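Local coordinates for malic enzyme (Entamoeba histolytica, PDB 3NV9), which probably catalyses the oxidative decarboxylation of malate to pyruvate with NAD or NADP as acceptor, working as a dimer, at residues K247-D252 against T279-K284; G286-A291 against A311-S316. One frame throughout, in Å; residues are numbered along the deposited sequence.

Interaction 1 of 2, residues K247-D252 against T279-K284; sequences KIVMFD and TTNPSK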
ATOM      1  N   LYS A 247      42.588  13.590   5.126  1.00 38.64           N
ATOM      2  CA  LYS A 247      42.369  14.102   6.484  1.00 38.10           C
ATOM      3  C   LYS A 247      41.272  13.319   7.244  1.00 37.26           C
ATOM      4  O   LYS A 247      40.864  13.718   8.333  1.00 37.19           O
ATOM      5  CB  LYS A 247      42.004  15.598   6.446  1.00 37.60           C
ATOM      6  CG  LYS A 247      43.072  16.549   5.864  1.00 38.07           C
ATOM      7  CD  LYS A 247      42.807  17.975   6.417  1.00 39.43           C
ATOM      8  CE  LYS A 247      43.610  19.091   5.717  1.00 38.78           C
ATOM      9  NZ  LYS A 247      43.340  19.123   4.245  1.00 38.12           N
ATOM     10  N   ILE A 248      40.816  12.225   6.647  1.00 36.79           N
ATOM     11  CA  ILE A 248      39.630  11.471   7.073  1.00 36.19           C
ATOM     12  C   ILE A 248      40.008  10.057   7.602  1.00 36.42           C
ATOM     13  O   ILE A 248      40.748   9.335   6.947  1.00 35.84           O
ATOM     14  CB  ILE A 248      38.636  11.351   5.867  1.00 35.95           C
ATOM     15  CG1 ILE A 248      37.786  12.618   5.746  1.00 34.26           C
ATOM     16  CG2 ILE A 248      37.684  10.194   6.016  1.00 36.24           C
ATOM     17  CD1 ILE A 248      36.912  12.596   4.571  1.00 34.98           C
ATOM     18  N   VAL A 249      39.508   9.660   8.773  1.00 35.52           N
ATOM     19  CA  VAL A 249      39.638   8.260   9.156  1.00 35.53           C
ATOM     20  C   VAL A 249      38.266   7.633   9.438  1.00 35.58           C
ATOM     21  O   VAL A 249      37.522   8.169  10.277  1.00 34.74           O
ATOM     22  CB  VAL A 249      40.352   8.056  10.518  1.00 35.63           C
ATOM     23  CG1 VAL A 249      41.008   6.680  10.566  1.00 34.20           C
ATOM     24  CG2 VAL A 249      41.253   9.187  10.902  1.00 35.93           C
ATOM     25  N   MET A 250      37.979   6.486   8.829  1.00 35.35           N
ATOM     26  CA  MET A 250      36.868   5.632   9.296  1.00 37.08           C
ATOM     27  C   MET A 250      37.277   4.403  10.197  1.00 38.10           C
ATOM     28  O   MET A 250      38.276   3.738   9.926  1.00 38.62           O
ATOM     29  CB  MET A 250      36.036   5.195   8.099  1.00 36.18           C
ATOM     30  CG  MET A 250      34.971   4.207   8.408  1.00 37.57           C
ATOM     31  SD  MET A 250      33.651   4.405   7.212  1.00 41.94           S
ATOM     32  CE  MET A 250      34.044   3.341   5.875  1.00 39.76           C
ATOM     33  N   PHE A 251      36.510   4.095  11.248  1.00 38.83           N
ATOM     34  CA  PHE A 251      36.750   2.858  12.031  1.00 39.64           C
ATOM     35  C   PHE A 251      35.611   1.834  11.910  1.00 40.53           C
ATOM     36  O   PHE A 251      34.426   2.195  11.953  1.00 41.00           O
ATOM     37  CB  PHE A 251      37.003   3.139  13.508  1.00 38.68           C
ATOM     38  CG  PHE A 251      38.239   3.949  13.783  1.00 39.64           C
ATOM     39  CD1 PHE A 251      38.285   5.327  13.473  1.00 37.79           C
ATOM     40  CD2 PHE A 251      39.371   3.355  14.392  1.00 39.42           C
ATOM     41  CE1 PHE A 251      39.456   6.090  13.739  1.00 37.19           C
ATOM     42  CE2 PHE A 251      40.551   4.130  14.691  1.00 37.05           C
ATOM     43  CZ  PHE A 251      40.594   5.476  14.359  1.00 36.97           C
ATOM     44  N   ASP A 252      35.964   0.554  11.743  1.00 40.81           N
ATOM     45  CA  ASP A 252      34.990  -0.516  11.921  1.00 40.53           C
ATOM     46  C   ASP A 252      35.227  -1.219  13.281  1.00 41.56           C
ATOM     47  O   ASP A 252      35.946  -0.670  14.135  1.00 40.65           O
ATOM     48  CB  ASP A 252      35.010  -1.458  10.724  1.00 40.38           C
ATOM     49  CG  ASP A 252      36.263  -2.259  10.649  1.00 37.13           C
ATOM     50  OD1 ASP A 252      37.074  -2.131  11.583  1.00 34.78           O
ATOM     51  OD2 ASP A 252      36.430  -2.996   9.660  1.00 33.97           O
ATOM     52  N   THR A 279      41.738   5.254  -0.106  1.00 41.95           N
ATOM     53  CA  THR A 279      41.767   6.732  -0.294  1.00 40.17           C
ATOM     54  C   THR A 279      41.881   7.573   0.985  1.00 39.79           C
ATOM     55  O   THR A 279      42.130   8.775   0.923  1.00 40.32           O
ATOM     56  CB  THR A 279      40.493   7.194  -1.064  1.00 40.30           C
ATOM     57  OG1 THR A 279      39.333   6.690  -0.385  1.00 38.65           O
ATOM     58  CG2 THR A 279      40.488   6.673  -2.484  1.00 37.47           C
ATOM     59  N   THR A 280      41.700   6.966   2.147  1.00 38.73           N
ATOM     60  CA  THR A 280      41.607   7.749   3.386  1.00 38.27           C
ATOM     61  C   THR A 280      42.691   7.367   4.359  1.00 38.83           C
ATOM     62  O   THR A 280      43.389   6.374   4.138  1.00 39.01           O
ATOM     63  CB  THR A 280      40.198   7.622   4.053  1.00 38.10           C
ATOM     64  OG1 THR A 280      39.915   6.249   4.407  1.00 35.61           O
ATOM     65  CG2 THR A 280      39.100   8.149   3.086  1.00 36.94           C
ATOM     66  N   ASN A 281      42.843   8.164   5.416  1.00 39.60           N
ATOM     67  CA  ASN A 281      43.618   7.777   6.609  1.00 40.44           C
ATOM     68  C   ASN A 281      45.035   7.286   6.247  1.00 41.99           C
ATOM     69  O   ASN A 281      45.397   6.144   6.587  1.00 40.68           O
ATOM     70  CB  ASN A 281      42.839   6.678   7.374  1.00 39.91           C
ATOM     71  CG  ASN A 281      43.584   6.139   8.580  1.00 36.96           C
ATOM     72  OD1 ASN A 281      44.189   6.884   9.348  1.00 39.17           O
ATOM     73  ND2 ASN A 281      43.511   4.840   8.768  1.00 32.90           N
ATOM     74  N   PRO A 282      45.829   8.139   5.534  1.00 43.16           N
ATOM     75  CA  PRO A 282      47.168   7.771   5.055  1.00 43.97           C
ATOM     76  C   PRO A 282      48.017   7.318   6.225  1.00 44.37           C
ATOM     77  O   PRO A 282      48.673   6.302   6.131  1.00 44.47           O
ATOM     78  CB  PRO A 282      47.721   9.091   4.498  1.00 44.54           C
ATOM     79  CG  PRO A 282      46.482   9.895   4.175  1.00 45.10           C
ATOM     80  CD  PRO A 282      45.595   9.581   5.352  1.00 43.42           C
ATOM     81  N   SER A 283      47.934   8.079   7.314  1.00 44.92           N
ATOM     82  CA  SER A 283      48.516   7.812   8.641  1.00 45.84           C
ATOM     83  C   SER A 283      48.304   6.425   9.362  1.00 46.56           C
ATOM     84  O   SER A 283      49.005   6.116  10.328  1.00 45.75           O
ATOM     85  CB  SER A 283      48.033   8.939   9.554  1.00 45.80           C
ATOM     86  OG  SER A 283      48.697   8.916  10.784  1.00 46.03           O
ATOM     87  N   LYS A 284      47.362   5.595   8.908  1.00 47.56           N
ATOM     88  CA  LYS A 284      47.079   4.309   9.582  1.00 48.34           C
ATOM     89  C   LYS A 284      46.776   4.408  11.072  1.00 48.97           C
ATOM     90  O   LYS A 284      47.292   3.607  11.841  1.00 49.94           O
ATOM     91  CB  LYS A 284      48.247   3.340   9.420  1.00 48.31           C
ATOM     92  CG  LYS A 284      47.999   2.200   8.444  1.00 49.74           C
ATOM     93  CD  LYS A 284      48.220   2.595   7.011  1.00 50.97           C
ATOM     94  CE  LYS A 284      48.808   1.412   6.233  1.00 53.02           C
ATOM     95  NZ  LYS A 284      49.662   1.891   5.133  1.00 53.76           N
TER

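Interaction 2 of 2, residues G286-A291 against A311-S316; sequences GSIAEA and AEWIKS. With GOL (glycerol), chain K.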
ATOM      1  N   GLY A 286      45.949   4.084  14.845  1.00 48.28           N
ATOM      2  CA  GLY A 286      45.960   2.805  15.510  1.00 47.82           C
ATOM      3  C   GLY A 286      44.933   2.679  16.599  1.00 47.11           C
ATOM      4  O   GLY A 286      44.781   1.610  17.168  1.00 46.99           O
ATOM      5  N   SER A 287      44.252   3.783  16.906  1.00 46.19           N
ATOM      6  CA  SER A 287      43.122   3.763  17.832  1.00 44.97           C
ATOM      7  C   SER A 287      42.232   5.008  17.675  1.00 44.69           C
ATOM      8  O   SER A 287      42.733   6.131  17.429  1.00 44.42           O
ATOM      9  CB  SER A 287      43.611   3.654  19.277  1.00 44.38           C
ATOM     10  OG  SER A 287      44.112   4.894  19.736  1.00 43.68           O
ATOM     11  N   ILE A 288      40.922   4.805  17.849  1.00 43.28           N
ATOM     12  CA  ILE A 288      39.951   5.905  17.788  1.00 41.97           C
ATOM     13  C   ILE A 288      40.480   7.105  18.545  1.00 41.34           C
ATOM     14  O   ILE A 288      40.389   8.217  18.052  1.00 41.40           O
ATOM     15  CB  ILE A 288      38.553   5.533  18.353  1.00 41.28           C
ATOM     16  CG1 ILE A 288      37.952   4.351  17.605  1.00 41.23           C
ATOM     17  CG2 ILE A 288      37.617   6.736  18.266  1.00 40.36           C
ATOM     18  CD1 ILE A 288      36.782   3.657  18.357  1.00 39.60           C
ATOM     19  N   ALA A 289      41.025   6.879  19.739  1.00 40.97           N
ATOM     20  CA  ALA A 289      41.594   7.957  20.591  1.00 40.49           C
ATOM     21  C   ALA A 289      42.792   8.706  19.965  1.00 40.87           C
ATOM     22  O   ALA A 289      42.972   9.903  20.217  1.00 40.73           O
ATOM     23  CB  ALA A 289      41.967   7.403  21.977  1.00 39.96           C
ATOM     24  N   GLU A 290      43.620   7.991  19.187  1.00 40.67           N
ATOM     25  CA  GLU A 290      44.746   8.603  18.472  1.00 40.77           C
ATOM     26  C   GLU A 290      44.158   9.466  17.362  1.00 39.32           C
ATOM     27  O   GLU A 290      44.573  10.595  17.132  1.00 38.49           O
ATOM     28  CB  GLU A 290      45.712   7.542  17.883  1.00 40.76           C
ATOM     29  CG  GLU A 290      46.740   6.920  18.935  1.00 46.18           C
ATOM     30  CD  GLU A 290      47.453   5.607  18.462  1.00 48.96           C
ATOM     31  OE1 GLU A 290      47.380   4.576  19.177  1.00 47.08           O
ATOM     32  OE2 GLU A 290      48.092   5.620  17.377  1.00 50.73           O
ATOM     33  N   ALA A 291      43.185   8.915  16.671  1.00 37.91           N
ATOM     34  CA  ALA A 291      42.522   9.653  15.634  1.00 37.89           C
ATOM     35  C   ALA A 291      41.887  10.962  16.166  1.00 38.12           C
ATOM     36  O   ALA A 291      42.047  12.007  15.562  1.00 38.23           O
ATOM     37  CB  ALA A 291      41.497   8.776  14.972  1.00 37.76           C
ATOM     38  N   ALA A 311      33.628  10.577  26.176  1.00 32.31           N
ATOM     39  CA  ALA A 311      33.840  11.955  26.618  1.00 32.65           C
ATOM     40  C   ALA A 311      35.254  12.400  26.347  1.00 33.75           C
ATOM     41  O   ALA A 311      35.510  13.578  26.006  1.00 33.99           O
ATOM     42  CB  ALA A 311      33.593  12.091  28.123  1.00 31.72           C
ATOM     43  N   GLU A 312      36.175  11.464  26.578  1.00 34.88           N
ATOM     44  CA  GLU A 312      37.605  11.719  26.459  1.00 35.68           C
ATOM     45  C   GLU A 312      38.016  11.921  24.987  1.00 34.52           C
ATOM     46  O   GLU A 312      38.885  12.727  24.707  1.00 34.85           O
ATOM     47  CB  GLU A 312      38.435  10.612  27.126  1.00 35.48           C
ATOM     48  CG  GLU A 312      38.584   9.369  26.274  1.00 40.78           C
ATOM     49  CD  GLU A 312      39.765   8.480  26.680  1.00 48.78           C
ATOM     50  OE1 GLU A 312      40.709   9.028  27.309  1.00 52.34           O
ATOM     51  OE2 GLU A 312      39.753   7.248  26.353  1.00 49.18           O
ATOM     52  N   TRP A 313      37.427  11.185  24.061  1.00 34.57           N
ATOM     53  CA  TRP A 313      37.692  11.446  22.630  1.00 35.18           C
ATOM     54  C   TRP A 313      37.367  12.903  22.280  1.00 35.73           C
ATOM     55  O   TRP A 313      38.150  13.577  21.614  1.00 36.75           O
ATOM     56  CB  TRP A 313      36.857  10.541  21.746  1.00 34.67           C
ATOM     57  CG  TRP A 313      37.141   9.104  21.896  1.00 35.39           C
ATOM     58  CD1 TRP A 313      38.225   8.521  22.534  1.00 36.13           C
ATOM     59  CD2 TRP A 313      36.376   8.034  21.356  1.00 34.79           C
ATOM     60  NE1 TRP A 313      38.144   7.153  22.441  1.00 32.09           N
ATOM     61  CE2 TRP A 313      37.039   6.825  21.701  1.00 35.08           C
ATOM     62  CE3 TRP A 313      35.184   7.968  20.618  1.00 35.40           C
ATOM     63  CZ2 TRP A 313      36.531   5.560  21.343  1.00 34.89           C
ATOM     64  CZ3 TRP A 313      34.687   6.710  20.246  1.00 33.97           C
ATOM     65  CH2 TRP A 313      35.354   5.525  20.623  1.00 35.85           C
ATOM     66  N   ILE A 314      36.217  13.373  22.777  1.00 36.03           N
ATOM     67  CA  ILE A 314      35.644  14.687  22.458  1.00 35.09           C
ATOM     68  C   ILE A 314      36.546  15.787  23.010  1.00 36.90           C
ATOM     69  O   ILE A 314      36.921  16.713  22.281  1.00 37.65           O
ATOM     70  CB  ILE A 314      34.154  14.779  22.970  1.00 33.60           C
ATOM     71  CG1 ILE A 314      33.235  13.916  22.081  1.00 32.67           C
ATOM     72  CG2 ILE A 314      33.644  16.183  22.978  1.00 33.57           C
ATOM     73  CD1 ILE A 314      31.764  13.822  22.549  1.00 29.22           C
ATOM     74  N   LYS A 315      36.879  15.657  24.299  1.00 37.31           N
ATOM     75  CA  LYS A 315      37.759  16.531  25.039  1.00 38.12           C
ATOM     76  C   LYS A 315      39.094  16.726  24.312  1.00 37.73           C
ATOM     77  O   LYS A 315      39.683  17.769  24.401  1.00 36.92           O
ATOM     78  CB  LYS A 315      37.968  15.892  26.424  1.00 38.53           C
ATOM     79  CG  LYS A 315      38.656  16.741  27.452  1.00 43.02           C
ATOM     80  CD  LYS A 315      38.483  16.134  28.864  1.00 50.35           C
ATOM     81  CE  LYS A 315      39.684  15.239  29.311  1.00 53.88           C
ATOM     82  NZ  LYS A 315      40.846  16.074  29.827  1.00 55.37           N
ATOM     83  N   SER A 316      39.568  15.704  23.606  1.00 38.29           N
ATOM     84  CA  SER A 316      40.859  15.795  22.921  1.00 38.84           C
ATOM     85  C   SER A 316      40.755  16.452  21.539  1.00 39.31           C
ATOM     86  O   SER A 316      41.757  16.755  20.915  1.00 39.47           O
ATOM     87  CB  SER A 316      41.501  14.416  22.794  1.00 38.80           C
ATOM     88  OG  SER A 316      40.952  13.674  21.719  1.00 38.98           O
TER
HETATM   89  C1  GOL K 496      39.334   4.499  23.093  1.00 50.33           C
HETATM   90  O1  GOL K 496      40.108   4.777  24.257  1.00 51.28           O
HETATM   91  C2  GOL K 496      40.041   3.508  22.197  1.00 49.52           C
HETATM   92  O2  GOL K 496      40.819   4.230  21.303  1.00 48.37           O
HETATM   93  C3  GOL K 496      39.133   2.626  21.365  1.00 50.22           C
HETATM   94  O3  GOL K 496      39.883   2.454  20.166  1.00 50.24           O
HETATM   95  O   HOH W   1      41.208  10.898  21.976  1.00 51.46           O

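Interaction 1 of 2, residues K247-D252 against T279-K284
Asn281 carries its amide group trans to its own backbone N (chi1 176°), and Val249 sets CG1 in the same relation to its N (chi1 -154°); these torsions swing the amide and the methyl toward each other between loop and strand. The setting is a Rossmann fold of the NAD-binding domain: Val249 lies on strand 248-252, a parallel neighbour of strand 222-225, and Asn281 lies in the loop after helix 271-279. Val249 CG1 sits over one face of the Asn281 amide, nearly straight above CG at 3.3 Å, with OD1 and ND2 only a little farther off. The amide's polar atoms are served by other residues: ND2 donates to Leu257 O and OD1 accepts from Phe285 N, which together fix its rotation while its carbon packs on the strand.

One residue earlier along each segment, the methyls of Ile248 and Thr280 touch, CG2 to CG2 at 3.8 Å. The Thr280 hydroxyl is bonded back to Ile276 O of helix 271-279, and Thr280 is the first residue beyond that helix to leave helical geometry. Ile248 also packs on Leu235 and Val239 of helix 229-240. Asn281 has a left-handed backbone conformation and starts a type I beta turn closed by Lys284 N donating to Asn281 O at 3.1 Å. All four touching residues are buried, and Ile248 O lies 2.8 Å from Asn281 N.

Interaction 2 of 2, residues G286-A291 against A311-S316
Ile288 and Trp313 make the main contact between these two short helices. Ile288 CG1 stands opposite its carbonyl carbon (chi1 -59°), which leaves CG2 anti to the backbone N and over the indole. CG2 covers one face of the six-membered ring in a CH-pi arrangement, its close approach making the fine geometry doubtful, while Ile288 CD1 reaches toward the rim at Trp313 CH2, 3.3 Å away. Ala289 adds its methyl obliquely, with CB 3.9 Å from Trp313 NE1. At the ring edge, near its plane, lies C1 of a glycerol that probably came from the crystallisation liquor. This guest spans the two segments: Ala289 N donates to its O2 (3.1 Å, 162°), and its O1 gives a weak hydrogen bond to Glu312 OE2.

One shell farther out, a water donates both to Ala289 O and, at 2.8 Å, to Ser316 OG, joining the two segments. Ser316 OG in turn donates to Trp313 O at 2.8 Å, the donor tilted 30° from the carbonyl plane. Ser287 is the N-cap of helix 288-292, and its OG accepts from Glu290 N at 3.2 Å. From the sheet side, Ile225 touches both Ile288 and Trp313. In sequence, strand 297-300 separates the two helices, and helix 311-315 links it to the parallel strand 322-325, the beta-alpha-beta crossover on which a Rossmann fold is built.

Interactions 1 and 2 follow one another along the chain, with Phe285 alone between Lys284 and Gly286, and their centres lie about 14 Å apart. Strand 248-252 joins them. Phe251, which takes no part in interaction 1, turns its ring toward the start of helix 288-292, bringing CE2 to 3.3 Å from Ile288 N and CZ to 3.5 Å from Ala291 CB. Val249, packed on Asn281 in interaction 1, also approaches that helix, its CG2 standing 4.1 Å from Ala291 CB. Glycerol belongs to interaction 2, and neither contact supplies a residue of the sodium site at Thr348, Arg350 and Pro354.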